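Local coordinates for protein nucleoporin NUP82 (Chaetomium thermophilum, PDB 5CWW) that probably serves, through its N-terminal beta-propeller domain, as a structural component of the nuclear pore complex and a docking site in nuclear transport, at residues A268-W273 with P286-R291; P260-G265 with T293-L298; G44-I49 with Q559-A564. All coordinates share one frame; numbering follows the deposited sequence.

Contact 1: residues A268-W273 with P286-R291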
ATOM      1  N   ALA B 268      -3.204 -14.980  -2.143  1.00 49.19           N
ATOM      2  CA  ALA B 268      -2.169 -13.964  -2.335  1.00 47.80           C
ATOM      3  C   ALA B 268      -2.469 -12.983  -3.476  1.00 46.41           C
ATOM      4  O   ALA B 268      -2.352 -11.773  -3.294  1.00 44.92           O
ATOM      5  CB  ALA B 268      -0.820 -14.638  -2.571  1.00 48.20           C
ATOM      6  N   PRO B 269      -2.871 -13.490  -4.651  1.00 49.42           N
ATOM      7  CA  PRO B 269      -3.072 -12.524  -5.740  1.00 49.02           C
ATOM      8  C   PRO B 269      -4.344 -11.677  -5.608  1.00 48.47           C
ATOM      9  O   PRO B 269      -4.574 -10.826  -6.464  1.00 47.51           O
ATOM     10  CB  PRO B 269      -3.132 -13.405  -6.995  1.00 50.53           C
ATOM     11  CG  PRO B 269      -3.258 -14.829  -6.524  1.00 51.88           C
ATOM     12  CD  PRO B 269      -3.253 -14.860  -5.030  1.00 51.54           C
ATOM     13  N   MET B 270      -5.137 -11.896  -4.560  1.00 46.48           N
ATOM     14  CA  MET B 270      -6.290 -11.040  -4.265  1.00 46.75           C
ATOM     15  C   MET B 270      -6.083 -10.254  -2.978  1.00 43.61           C
ATOM     16  O   MET B 270      -7.035  -9.697  -2.431  1.00 42.69           O
ATOM     17  CB  MET B 270      -7.570 -11.861  -4.122  1.00 50.68           C
ATOM     18  CG  MET B 270      -7.823 -12.838  -5.230  1.00 52.69           C
ATOM     19  SD  MET B 270      -9.294 -13.814  -4.892  1.00 56.74           S
ATOM     20  CE  MET B 270      -9.093 -15.100  -6.121  1.00 68.24           C
ATOM     21  N   THR B 271      -4.851 -10.227  -2.486  1.00 43.74           N
ATOM     22  CA  THR B 271      -4.566  -9.598  -1.204  1.00 43.14           C
ATOM     23  C   THR B 271      -3.770  -8.320  -1.398  1.00 40.96           C
ATOM     24  O   THR B 271      -2.642  -8.353  -1.889  1.00 41.53           O
ATOM     25  CB  THR B 271      -3.792 -10.545  -0.271  1.00 43.56           C
ATOM     26  OG1 THR B 271      -4.503 -11.784  -0.151  1.00 44.19           O
ATOM     27  CG2 THR B 271      -3.625  -9.920   1.112  1.00 43.47           C
ATOM     28  N   LEU B 272      -4.363  -7.195  -1.016  1.00 40.48           N
ATOM     29  CA  LEU B 272      -3.652  -5.924  -1.015  1.00 39.95           C
ATOM     30  C   LEU B 272      -3.031  -5.701   0.356  1.00 39.62           C
ATOM     31  O   LEU B 272      -3.718  -5.752   1.377  1.00 40.06           O
ATOM     32  CB  LEU B 272      -4.587  -4.765  -1.367  1.00 40.64           C
ATOM     33  CG  LEU B 272      -3.928  -3.382  -1.416  1.00 40.97           C
ATOM     34  CD1 LEU B 272      -2.906  -3.308  -2.546  1.00 41.60           C
ATOM     35  CD2 LEU B 272      -4.982  -2.285  -1.567  1.00 42.25           C
ATOM     36  N   TRP B 273      -1.723  -5.477   0.365  1.00 40.97           N
ATOM     37  CA  TRP B 273      -0.982  -5.217   1.590  1.00 40.46           C
ATOM     38  C   TRP B 273      -0.660  -3.735   1.694  1.00 41.58           C
ATOM     39  O   TRP B 273      -0.331  -3.102   0.690  1.00 41.23           O
ATOM     40  CB  TRP B 273       0.308  -6.039   1.619  1.00 41.11           C
ATOM     41  CG  TRP B 273       0.102  -7.496   1.891  1.00 41.99           C
ATOM     42  CD1 TRP B 273      -0.131  -8.479   0.970  1.00 41.94           C
ATOM     43  CD2 TRP B 273       0.125  -8.141   3.168  1.00 41.57           C
ATOM     44  NE1 TRP B 273      -0.254  -9.696   1.597  1.00 42.19           N
ATOM     45  CE2 TRP B 273      -0.101  -9.515   2.948  1.00 42.57           C
ATOM     46  CE3 TRP B 273       0.316  -7.691   4.477  1.00 41.38           C
ATOM     47  CZ2 TRP B 273      -0.147 -10.440   3.987  1.00 43.31           C
ATOM     48  CZ3 TRP B 273       0.273  -8.613   5.508  1.00 42.56           C
ATOM     49  CH2 TRP B 273       0.044  -9.970   5.257  1.00 42.61           C
ATOM     50  N   PRO B 286     -10.602 -10.716   0.031  1.00 51.76           N
ATOM     51  CA  PRO B 286     -10.147 -10.646  -1.362  1.00 53.40           C
ATOM     52  C   PRO B 286     -10.522  -9.339  -2.060  1.00 53.68           C
ATOM     53  O   PRO B 286     -11.706  -9.013  -2.147  1.00 57.64           O
ATOM     54  CB  PRO B 286     -10.874 -11.821  -2.009  1.00 53.92           C
ATOM     55  CG  PRO B 286     -12.170 -11.888  -1.279  1.00 53.79           C
ATOM     56  CD  PRO B 286     -11.932 -11.345   0.118  1.00 52.82           C
ATOM     57  N   LEU B 287      -9.523  -8.611  -2.551  1.00 51.99           N
ATOM     58  CA  LEU B 287      -9.759  -7.370  -3.278  1.00 48.87           C
ATOM     59  C   LEU B 287      -9.709  -7.633  -4.779  1.00 46.30           C
ATOM     60  O   LEU B 287      -8.644  -7.923  -5.327  1.00 49.13           O
ATOM     61  CB  LEU B 287      -8.726  -6.310  -2.890  1.00 49.28           C
ATOM     62  CG  LEU B 287      -8.899  -4.939  -3.550  1.00 50.38           C
ATOM     63  CD1 LEU B 287     -10.193  -4.274  -3.097  1.00 50.76           C
ATOM     64  CD2 LEU B 287      -7.704  -4.048  -3.254  1.00 50.75           C
ATOM     65  N   LEU B 288     -10.863  -7.532  -5.432  1.00 44.42           N
ATOM     66  CA  LEU B 288     -10.974  -7.805  -6.860  1.00 45.13           C
ATOM     67  C   LEU B 288     -11.662  -6.662  -7.601  1.00 50.21           C
ATOM     68  O   LEU B 288     -12.555  -6.012  -7.053  1.00 50.94           O
ATOM     69  CB  LEU B 288     -11.747  -9.106  -7.094  1.00 43.77           C
ATOM     70  CG  LEU B 288     -11.029 -10.420  -6.779  1.00 44.09           C
ATOM     71  CD1 LEU B 288     -12.017 -11.574  -6.834  1.00 47.43           C
ATOM     72  CD2 LEU B 288      -9.884 -10.663  -7.748  1.00 42.88           C
ATOM     73  N   PRO B 289     -11.255  -6.410  -8.853  1.00 56.19           N
ATOM     74  CA  PRO B 289     -12.067  -5.522  -9.691  1.00 57.07           C
ATOM     75  C   PRO B 289     -13.376  -6.204 -10.084  1.00 55.79           C
ATOM     76  O   PRO B 289     -13.557  -7.379  -9.766  1.00 57.20           O
ATOM     77  CB  PRO B 289     -11.173  -5.260 -10.909  1.00 59.67           C
ATOM     78  CG  PRO B 289     -10.181  -6.363 -10.916  1.00 59.89           C
ATOM     79  CD  PRO B 289      -9.981  -6.772  -9.499  1.00 58.09           C
ATOM     80  N   GLN B 290     -14.271  -5.479 -10.751  1.00 53.90           N
ATOM     81  CA  GLN B 290     -15.571  -6.028 -11.135  1.00 53.05           C
ATOM     82  C   GLN B 290     -15.418  -7.286 -11.977  1.00 52.95           C
ATOM     83  O   GLN B 290     -16.244  -8.196 -11.905  1.00 51.69           O
ATOM     84  CB  GLN B 290     -16.386  -4.991 -11.909  1.00 57.57           C
ATOM     85  CG  GLN B 290     -16.794  -3.792 -11.082  1.00 61.36           C
ATOM     86  CD  GLN B 290     -17.684  -2.829 -11.843  1.00 67.39           C
ATOM     87  OE1 GLN B 290     -18.726  -2.404 -11.342  1.00 70.58           O
ATOM     88  NE2 GLN B 290     -17.273  -2.472 -13.053  1.00 68.22           N
ATOM     89  N   ARG B 291     -14.360  -7.322 -12.777  1.00 56.40           N
ATOM     90  CA  ARG B 291     -14.058  -8.474 -13.615  1.00 61.61           C
ATOM     91  C   ARG B 291     -12.589  -8.834 -13.458  1.00 60.63           C
ATOM     92  O   ARG B 291     -11.744  -7.950 -13.323  1.00 59.89           O
ATOM     93  CB  ARG B 291     -14.394  -8.175 -15.077  1.00 69.42           C
ATOM     94  CG  ARG B 291     -15.875  -8.296 -15.401  1.00 75.41           C
ATOM     95  CD  ARG B 291     -16.201  -7.706 -16.764  1.00 84.96           C
ATOM     96  NE  ARG B 291     -16.482  -6.274 -16.685  1.00 91.45           N
ATOM     97  CZ  ARG B 291     -17.681  -5.750 -16.443  1.00 96.85           C
ATOM     98  NH1 ARG B 291     -18.736  -6.532 -16.251  1.00 98.97           N
ATOM     99  NH2 ARG B 291     -17.828  -4.433 -16.391  1.00 98.36           N
TER
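M270 and P286 mark the closest approach of the two backbones, their CA atoms 4.8 Å apart. Here the hairpin of strands 272-276 and 281-284, part of one propeller blade, runs on beyond its last regular pair. L272 pairs with L284, and the next link is L287 N to M270 O, so one side spends two residues where the other spends three. The cis peptide between C285 and P286 lies in this uneven step. The link is a good one: at 2.7 Å and 169° at the hydrogen, L287 N reaches M270 O in its carbonyl plane. P286 CA adds a C-H contact to the same oxygen.

Side chains pack on both flanks of this bond. M270 turns CG beside its own backbone N (chi1 -49°) and stays extended beyond it, which carries SD over to P286 CB at 3.8 Å. Its CG meanwhile lies 3.9 Å from L288 CD2. An unbranched, flexible methionine suits a place between a rigid proline ring and a forked leucine, and W333 of helix 321-338 touches all three. L272 and L287 lie side by side and point the same way, with their CD2 methyls 3.7 Å apart; V199 of strand 198-203 also packs on L272.

Every residue that touches here is buried and apolar at its side chain, so the fit comes from the shapes of the side chains and from one backbone bond. That bond satisfies two backbone polar atoms in an apolar interior, where the helical insertion meets the blade.

Contact 2: residues P260-G265 with T293-L298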
ATOM      1  N   PRO B 260       1.002  -9.050  -3.770  1.00 49.06           N
ATOM      2  CA  PRO B 260       2.109  -9.998  -3.850  1.00 52.09           C
ATOM      3  C   PRO B 260       2.614 -10.146  -5.273  1.00 57.00           C
ATOM      4  O   PRO B 260       1.857  -9.941  -6.228  1.00 57.22           O
ATOM      5  CB  PRO B 260       1.489 -11.303  -3.346  1.00 51.52           C
ATOM      6  CG  PRO B 260       0.446 -10.855  -2.398  1.00 49.18           C
ATOM      7  CD  PRO B 260      -0.135  -9.606  -3.018  1.00 47.72           C
ATOM      8  N   THR B 261       3.899 -10.458  -5.389  1.00 65.67           N
ATOM      9  CA  THR B 261       4.503 -10.883  -6.641  1.00 69.85           C
ATOM     10  C   THR B 261       3.601 -11.937  -7.268  1.00 77.97           C
ATOM     11  O   THR B 261       3.076 -12.792  -6.558  1.00 77.24           O
ATOM     12  CB  THR B 261       5.910 -11.455  -6.403  1.00 66.08           C
ATOM     13  OG1 THR B 261       5.827 -12.533  -5.463  1.00 66.18           O
ATOM     14  CG2 THR B 261       6.836 -10.384  -5.844  1.00 66.27           C
ATOM     15  N   ARG B 262       3.399 -11.889  -8.581  1.00 83.91           N
ATOM     16  CA  ARG B 262       2.449 -12.812  -9.190  1.00 89.01           C
ATOM     17  C   ARG B 262       3.056 -14.208  -9.251  1.00 88.18           C
ATOM     18  O   ARG B 262       4.100 -14.466  -8.650  1.00 91.26           O
ATOM     19  CB  ARG B 262       2.035 -12.355 -10.590  1.00 93.81           C
ATOM     20  CG  ARG B 262       0.595 -12.733 -10.948  1.00 96.92           C
ATOM     21  CD  ARG B 262       0.383 -12.873 -12.449  1.00 99.08           C
ATOM     22  NE  ARG B 262      -0.976 -13.307 -12.765  1.00 99.43           N
ATOM     23  CZ  ARG B 262      -1.446 -13.476 -13.999  1.00100.27           C
ATOM     24  NH1 ARG B 262      -0.670 -13.247 -15.049  1.00101.86           N
ATOM     25  NH2 ARG B 262      -2.699 -13.873 -14.183  1.00100.25           N
ATOM     26  N   ASP B 263       2.397 -15.102  -9.980  1.00 88.02           N
ATOM     27  CA  ASP B 263       2.680 -16.530  -9.896  1.00 85.63           C
ATOM     28  C   ASP B 263       2.482 -17.012  -8.456  1.00 77.99           C
ATOM     29  O   ASP B 263       3.015 -18.048  -8.062  1.00 82.12           O
ATOM     30  CB  ASP B 263       4.101 -16.839 -10.377  1.00 89.27           C
ATOM     31  CG  ASP B 263       4.428 -16.167 -11.698  1.00 93.01           C
ATOM     32  OD1 ASP B 263       3.487 -15.831 -12.448  1.00 94.02           O
ATOM     33  OD2 ASP B 263       5.628 -15.972 -11.985  1.00 95.51           O
ATOM     34  N   SER B 264       1.708 -16.254  -7.678  1.00 65.09           N
ATOM     35  CA  SER B 264       1.417 -16.611  -6.294  1.00 57.02           C
ATOM     36  C   SER B 264       0.122 -17.399  -6.230  1.00 55.54           C
ATOM     37  O   SER B 264      -0.771 -17.206  -7.051  1.00 54.49           O
ATOM     38  CB  SER B 264       1.319 -15.364  -5.414  1.00 52.62           C
ATOM     39  OG  SER B 264       2.546 -14.661  -5.385  1.00 51.29           O
ATOM     40  N   GLY B 265       0.028 -18.285  -5.246  1.00 53.76           N
ATOM     41  CA  GLY B 265      -1.134 -19.137  -5.090  1.00 54.07           C
ATOM     42  C   GLY B 265      -2.015 -18.681  -3.949  1.00 52.54           C
ATOM     43  O   GLY B 265      -1.773 -17.639  -3.335  1.00 48.81           O
ATOM     44  N   THR B 293      -9.283 -12.077 -14.153  1.00 60.03           N
ATOM     45  CA  THR B 293      -8.763 -13.211 -14.912  1.00 62.10           C
ATOM     46  C   THR B 293      -7.793 -14.018 -14.052  1.00 61.38           C
ATOM     47  O   THR B 293      -6.683 -13.563 -13.787  1.00 60.98           O
ATOM     48  CB  THR B 293      -8.039 -12.749 -16.188  1.00 67.85           C
ATOM     49  OG1 THR B 293      -8.963 -12.063 -17.040  1.00 70.12           O
ATOM     50  CG2 THR B 293      -7.441 -13.936 -16.941  1.00 68.25           C
ATOM     51  N   PRO B 294      -8.208 -15.215 -13.608  1.00 59.97           N
ATOM     52  CA  PRO B 294      -7.305 -16.063 -12.825  1.00 58.20           C
ATOM     53  C   PRO B 294      -6.503 -17.024 -13.695  1.00 59.47           C
ATOM     54  O   PRO B 294      -6.982 -17.418 -14.757  1.00 61.05           O
ATOM     55  CB  PRO B 294      -8.263 -16.833 -11.921  1.00 58.33           C
ATOM     56  CG  PRO B 294      -9.486 -16.999 -12.765  1.00 60.09           C
ATOM     57  CD  PRO B 294      -9.574 -15.769 -13.645  1.00 59.99           C
ATOM     58  N   PRO B 295      -5.295 -17.402 -13.254  1.00 59.46           N
ATOM     59  CA  PRO B 295      -4.616 -18.487 -13.965  1.00 61.01           C
ATOM     60  C   PRO B 295      -5.344 -19.805 -13.717  1.00 63.84           C
ATOM     61  O   PRO B 295      -6.042 -19.916 -12.710  1.00 61.37           O
ATOM     62  CB  PRO B 295      -3.211 -18.486 -13.360  1.00 59.91           C
ATOM     63  CG  PRO B 295      -3.383 -17.896 -12.006  1.00 58.09           C
ATOM     64  CD  PRO B 295      -4.492 -16.888 -12.130  1.00 58.29           C
ATOM     65  N   PRO B 296      -5.190 -20.785 -14.619  1.00 68.97           N
ATOM     66  CA  PRO B 296      -5.988 -22.019 -14.616  1.00 71.72           C
ATOM     67  C   PRO B 296      -6.061 -22.726 -13.262  1.00 70.49           C
ATOM     68  O   PRO B 296      -7.032 -23.435 -12.997  1.00 71.39           O
ATOM     69  CB  PRO B 296      -5.263 -22.904 -15.635  1.00 75.45           C
ATOM     70  CG  PRO B 296      -4.565 -21.955 -16.534  1.00 75.38           C
ATOM     71  CD  PRO B 296      -4.165 -20.797 -15.678  1.00 72.04           C
ATOM     72  N   THR B 297      -5.049 -22.525 -12.422  1.00 70.36           N
ATOM     73  CA  THR B 297      -4.906 -23.294 -11.192  1.00 72.26           C
ATOM     74  C   THR B 297      -5.373 -22.562  -9.931  1.00 68.64           C
ATOM     75  O   THR B 297      -5.400 -23.152  -8.849  1.00 71.13           O
ATOM     76  CB  THR B 297      -3.435 -23.710 -10.986  1.00 75.45           C
ATOM     77  OG1 THR B 297      -3.318 -24.504  -9.797  1.00 79.95           O
ATOM     78  CG2 THR B 297      -2.531 -22.485 -10.874  1.00 72.23           C
ATOM     79  N   LEU B 298      -5.742 -21.292 -10.056  1.00 62.72           N
ATOM     80  CA  LEU B 298      -6.087 -20.494  -8.880  1.00 58.88           C
ATOM     81  C   LEU B 298      -7.417 -20.926  -8.263  1.00 59.53           C
ATOM     82  O   LEU B 298      -7.481 -21.253  -7.079  1.00 57.78           O
ATOM     83  CB  LEU B 298      -6.140 -19.005  -9.233  1.00 58.46           C
ATOM     84  CG  LEU B 298      -6.273 -18.059  -8.034  1.00 59.04           C
ATOM     85  CD1 LEU B 298      -5.028 -18.115  -7.154  1.00 59.55           C
ATOM     86  CD2 LEU B 298      -6.537 -16.633  -8.486  1.00 57.80           C
TER
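L298 N donates to P295 O at 3.0 Å, closing a type I beta turn whose two ends both reach the 260-265 segment. P296 and T297 fill the middle of this turn; a proline suits the first of the two places, since its ring holds phi near the -50° found there. The chain then enters helix 298-315, where L298 O accepts a bond from S301 OG.

From the turn, L298 sends CD1 toward the backbone of the other segment, 4.4 Å from S264 O and equally far from G265 C. Its chi1 of -171° sets CG anti to the backbone N, chi2 of 66° then places CD1 toward S264 and G265, and the same side chain also packs on P269 and M270. G265 presents bare backbone to it, and a backbone bond to E397 helps to hold the glycine.

Both segments belong to the surroundings of one blade of the beta-propeller. Residues 260-265 lie in the loop joining strands 254-258 and 272-276, while 293-298 lead into the helical insertion that leaves the blade after strand 281-284. T261 pairs by its backbone with V394 of strand 389-395, which ties the loop to the neighbouring sheet.

At the solvent-exposed end, R262 reaches across with a chain extended from CG to NE, and only its NH2 comes near the other segment. It meets P295 tip to tip, R262 NH2 lying 4.1 Å from P295 CD. T293 O is 4.0 Å from R262 NH2, too long for a hydrogen bond, and P182 packs against the arginine as well.

Contact 3: residues G44-I49 with Q559-A564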
ATOM      1  N   GLY B  44       9.862  12.210  -0.625  1.00 94.59           N
ATOM      2  CA  GLY B  44       8.985  11.270  -1.297  1.00 85.36           C
ATOM      3  C   GLY B  44       9.775  10.231  -2.073  1.00 77.20           C
ATOM      4  O   GLY B  44      10.976  10.398  -2.290  1.00 78.58           O
ATOM      5  N   PRO B  45       9.106   9.150  -2.497  1.00 67.54           N
ATOM      6  CA  PRO B  45       9.760   8.099  -3.283  1.00 65.20           C
ATOM      7  C   PRO B  45      10.129   8.565  -4.688  1.00 67.23           C
ATOM      8  O   PRO B  45       9.540   9.523  -5.191  1.00 70.59           O
ATOM      9  CB  PRO B  45       8.705   6.990  -3.336  1.00 60.88           C
ATOM     10  CG  PRO B  45       7.407   7.692  -3.162  1.00 59.34           C
ATOM     11  CD  PRO B  45       7.683   8.851  -2.252  1.00 62.27           C
ATOM     12  N   ARG B  46      11.098   7.893  -5.302  1.00 65.47           N
ATOM     13  CA  ARG B  46      11.542   8.232  -6.648  1.00 64.60           C
ATOM     14  C   ARG B  46      11.675   6.977  -7.507  1.00 57.09           C
ATOM     15  O   ARG B  46      12.767   6.420  -7.652  1.00 58.38           O
ATOM     16  CB  ARG B  46      12.878   8.979  -6.607  1.00 72.46           C
ATOM     17  CG  ARG B  46      13.329   9.493  -7.969  1.00 79.82           C
ATOM     18  CD  ARG B  46      14.720  10.108  -7.924  1.00 88.48           C
ATOM     19  NE  ARG B  46      15.101  10.659  -9.225  1.00 94.70           N
ATOM     20  CZ  ARG B  46      16.336  10.658  -9.723  1.00 99.63           C
ATOM     21  NH1 ARG B  46      17.346  10.139  -9.038  1.00101.19           N
ATOM     22  NH2 ARG B  46      16.562  11.185 -10.918  1.00101.69           N
ATOM     23  N   ARG B  47      10.550   6.542  -8.070  1.00 55.48           N
ATOM     24  CA  ARG B  47      10.529   5.427  -9.011  1.00 55.12           C
ATOM     25  C   ARG B  47      10.537   5.969 -10.434  1.00 53.04           C
ATOM     26  O   ARG B  47       9.602   5.748 -11.203  1.00 50.33           O
ATOM     27  CB  ARG B  47       9.303   4.545  -8.773  1.00 61.37           C
ATOM     28  CG  ARG B  47       9.253   3.951  -7.377  1.00 70.09           C
ATOM     29  CD  ARG B  47       8.193   2.872  -7.254  1.00 77.74           C
ATOM     30  NE  ARG B  47       8.173   2.297  -5.912  1.00 85.76           N
ATOM     31  CZ  ARG B  47       9.037   1.386  -5.473  1.00 93.06           C
ATOM     32  NH1 ARG B  47      10.001   0.937  -6.268  1.00 96.37           N
ATOM     33  NH2 ARG B  47       8.942   0.924  -4.235  1.00 95.27           N
ATOM     34  N   THR B  48      11.605   6.681 -10.775  1.00 54.67           N
ATOM     35  CA  THR B  48      11.661   7.440 -12.016  1.00 57.81           C
ATOM     36  C   THR B  48      12.157   6.617 -13.208  1.00 59.16           C
ATOM     37  O   THR B  48      12.339   7.155 -14.301  1.00 62.37           O
ATOM     38  CB  THR B  48      12.565   8.671 -11.846  1.00 61.38           C
ATOM     39  OG1 THR B  48      13.759   8.293 -11.153  1.00 62.50           O
ATOM     40  CG2 THR B  48      11.845   9.747 -11.045  1.00 62.17           C
ATOM     41  N   ILE B  49      12.370   5.320 -12.999  1.00 58.95           N
ATOM     42  CA  ILE B  49      12.775   4.425 -14.082  1.00 57.99           C
ATOM     43  C   ILE B  49      11.828   3.233 -14.167  1.00 57.38           C
ATOM     44  O   ILE B  49      11.536   2.582 -13.164  1.00 57.50           O
ATOM     45  CB  ILE B  49      14.221   3.912 -13.903  1.00 57.13           C
ATOM     46  CG1 ILE B  49      15.199   5.089 -13.845  1.00 57.51           C
ATOM     47  CG2 ILE B  49      14.599   2.977 -15.051  1.00 57.47           C
ATOM     48  CD1 ILE B  49      16.636   4.698 -13.537  1.00 58.59           C
ATOM     49  N   GLN B 559      23.986  14.210  -1.793  1.00142.75           N
ATOM     50  CA  GLN B 559      22.663  13.970  -1.228  1.00143.92           C
ATOM     51  C   GLN B 559      21.626  13.672  -2.308  1.00143.09           C
ATOM     52  O   GLN B 559      20.440  13.522  -2.012  1.00143.45           O
ATOM     53  CB  GLN B 559      22.219  15.176  -0.397  1.00151.07           C
ATOM     54  CG  GLN B 559      23.133  15.478   0.781  1.00153.61           C
ATOM     55  CD  GLN B 559      22.698  16.702   1.562  1.00156.14           C
ATOM     56  OE1 GLN B 559      22.074  17.612   1.015  1.00156.37           O
ATOM     57  NE2 GLN B 559      23.026  16.731   2.848  1.00157.13           N
ATOM     58  N   SER B 560      22.078  13.591  -3.555  1.00124.02           N
ATOM     59  CA  SER B 560      21.193  13.320  -4.683  1.00104.69           C
ATOM     60  C   SER B 560      20.442  12.004  -4.497  1.00 98.39           C
ATOM     61  O   SER B 560      21.060  10.970  -4.254  1.00 87.87           O
ATOM     62  CB  SER B 560      21.991  13.275  -5.986  1.00103.89           C
ATOM     63  OG  SER B 560      21.302  12.534  -6.977  1.00104.76           O
ATOM     64  N   PRO B 561      19.105  12.034  -4.609  1.00 97.47           N
ATOM     65  CA  PRO B 561      18.367  10.775  -4.485  1.00 87.87           C
ATOM     66  C   PRO B 561      18.568   9.883  -5.703  1.00 84.18           C
ATOM     67  O   PRO B 561      18.778  10.389  -6.806  1.00 85.68           O
ATOM     68  CB  PRO B 561      16.913  11.232  -4.372  1.00 92.32           C
ATOM     69  CG  PRO B 561      16.873  12.510  -5.123  1.00 92.25           C
ATOM     70  CD  PRO B 561      18.206  13.168  -4.894  1.00 96.11           C
ATOM     71  N   LEU B 562      18.507   8.572  -5.497  1.00 74.47           N
ATOM     72  CA  LEU B 562      18.686   7.618  -6.581  1.00 68.72           C
ATOM     73  C   LEU B 562      17.342   7.085  -7.053  1.00 63.97           C
ATOM     74  O   LEU B 562      16.450   6.820  -6.245  1.00 62.31           O
ATOM     75  CB  LEU B 562      19.584   6.459  -6.138  1.00 67.28           C
ATOM     76  CG  LEU B 562      20.960   6.841  -5.589  1.00 68.32           C
ATOM     77  CD1 LEU B 562      21.727   5.596  -5.169  1.00 67.85           C
ATOM     78  CD2 LEU B 562      21.760   7.642  -6.610  1.00 70.66           C
ATOM     79  N   ALA B 563      17.199   6.940  -8.364  1.00 62.35           N
ATOM     80  CA  ALA B 563      16.034   6.280  -8.927  1.00 60.09           C
ATOM     81  C   ALA B 563      15.988   4.842  -8.425  1.00 58.28           C
ATOM     82  O   ALA B 563      17.021   4.174  -8.353  1.00 56.70           O
ATOM     83  CB  ALA B 563      16.076   6.320 -10.443  1.00 60.57           C
ATOM     84  N   ALA B 564      14.797   4.381  -8.056  1.00 58.81           N
ATOM     85  CA  ALA B 564      14.616   3.020  -7.567  1.00 58.37           C
ATOM     86  C   ALA B 564      15.240   2.025  -8.534  1.00 58.65           C
ATOM     87  O   ALA B 564      15.021   2.103  -9.743  1.00 59.74           O
ATOM     88  CB  ALA B 564      13.142   2.716  -7.373  1.00 58.09           C
TER
HETATM   89  O   HOH W   1      12.628   3.523 -10.723  1.00 51.20           O
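R46 meets A563 and A564, and I49 meets A563, in a loop-to-loop contact at the ring closure of the beta-propeller, where the chain entering its first blade through strand 49-52 passes the loop that leads into its last strands. The direct link is a backbone one: A564 N donates to R46 O at 2.9 Å and 159°, approaching nearly along the C=O axis.

R46 lies outstretched beside residues 561-563, CG anti to the backbone N (chi1 -174°). R46 NH1 lies 2.7 Å from P561 O, and one face of the guanidinium is covered, toward the rim, by A563 CB. Beyond the two segments, NH1 and NH2 make weak hydrogen bonds to A580 O and T581 O. An alanine here would probably leave those two carbonyls without their arginine donors and open a gap beside A563.

R47 points the other way and is engaged chiefly by D391, in a salt bridge from NH2; its NH1 is bonded to F492 O and passes 3.8 Å from A564 CB. Small residues fit the crossing. A563 CB sits 3.1 Å from T48 OG1, a tight fit, and 3.5 Å from I49 CD1, while I49 packs further on L578 and A580 of strand 576-580. Beside the direct bond a water joins the backbones, accepting from I49 N at 2.9 Å and donating to A564 O at 3.0 Å.

In the fold
The three contacts are nested along the chain: contact 1 falls inside the loop closed by contact 2, and both fall inside the span of more than 500 residues closed by contact 3. Contacts 1 and 2 are neighbours, with centres 11 Å apart, and they touch where P269 packs on L298 CD1. They share the blade of strands 254-258, 272-276, 281-284 and 369-370; both involve the start of helix 298-315, and contact 1 also meets helix 321-338. Contact 3 lies across the chain's centre, its centre 28 Å from that of contact 1 and 30 Å from that of contact 2. One side thus seats a helical insertion, while the other brings the propeller's two ends together.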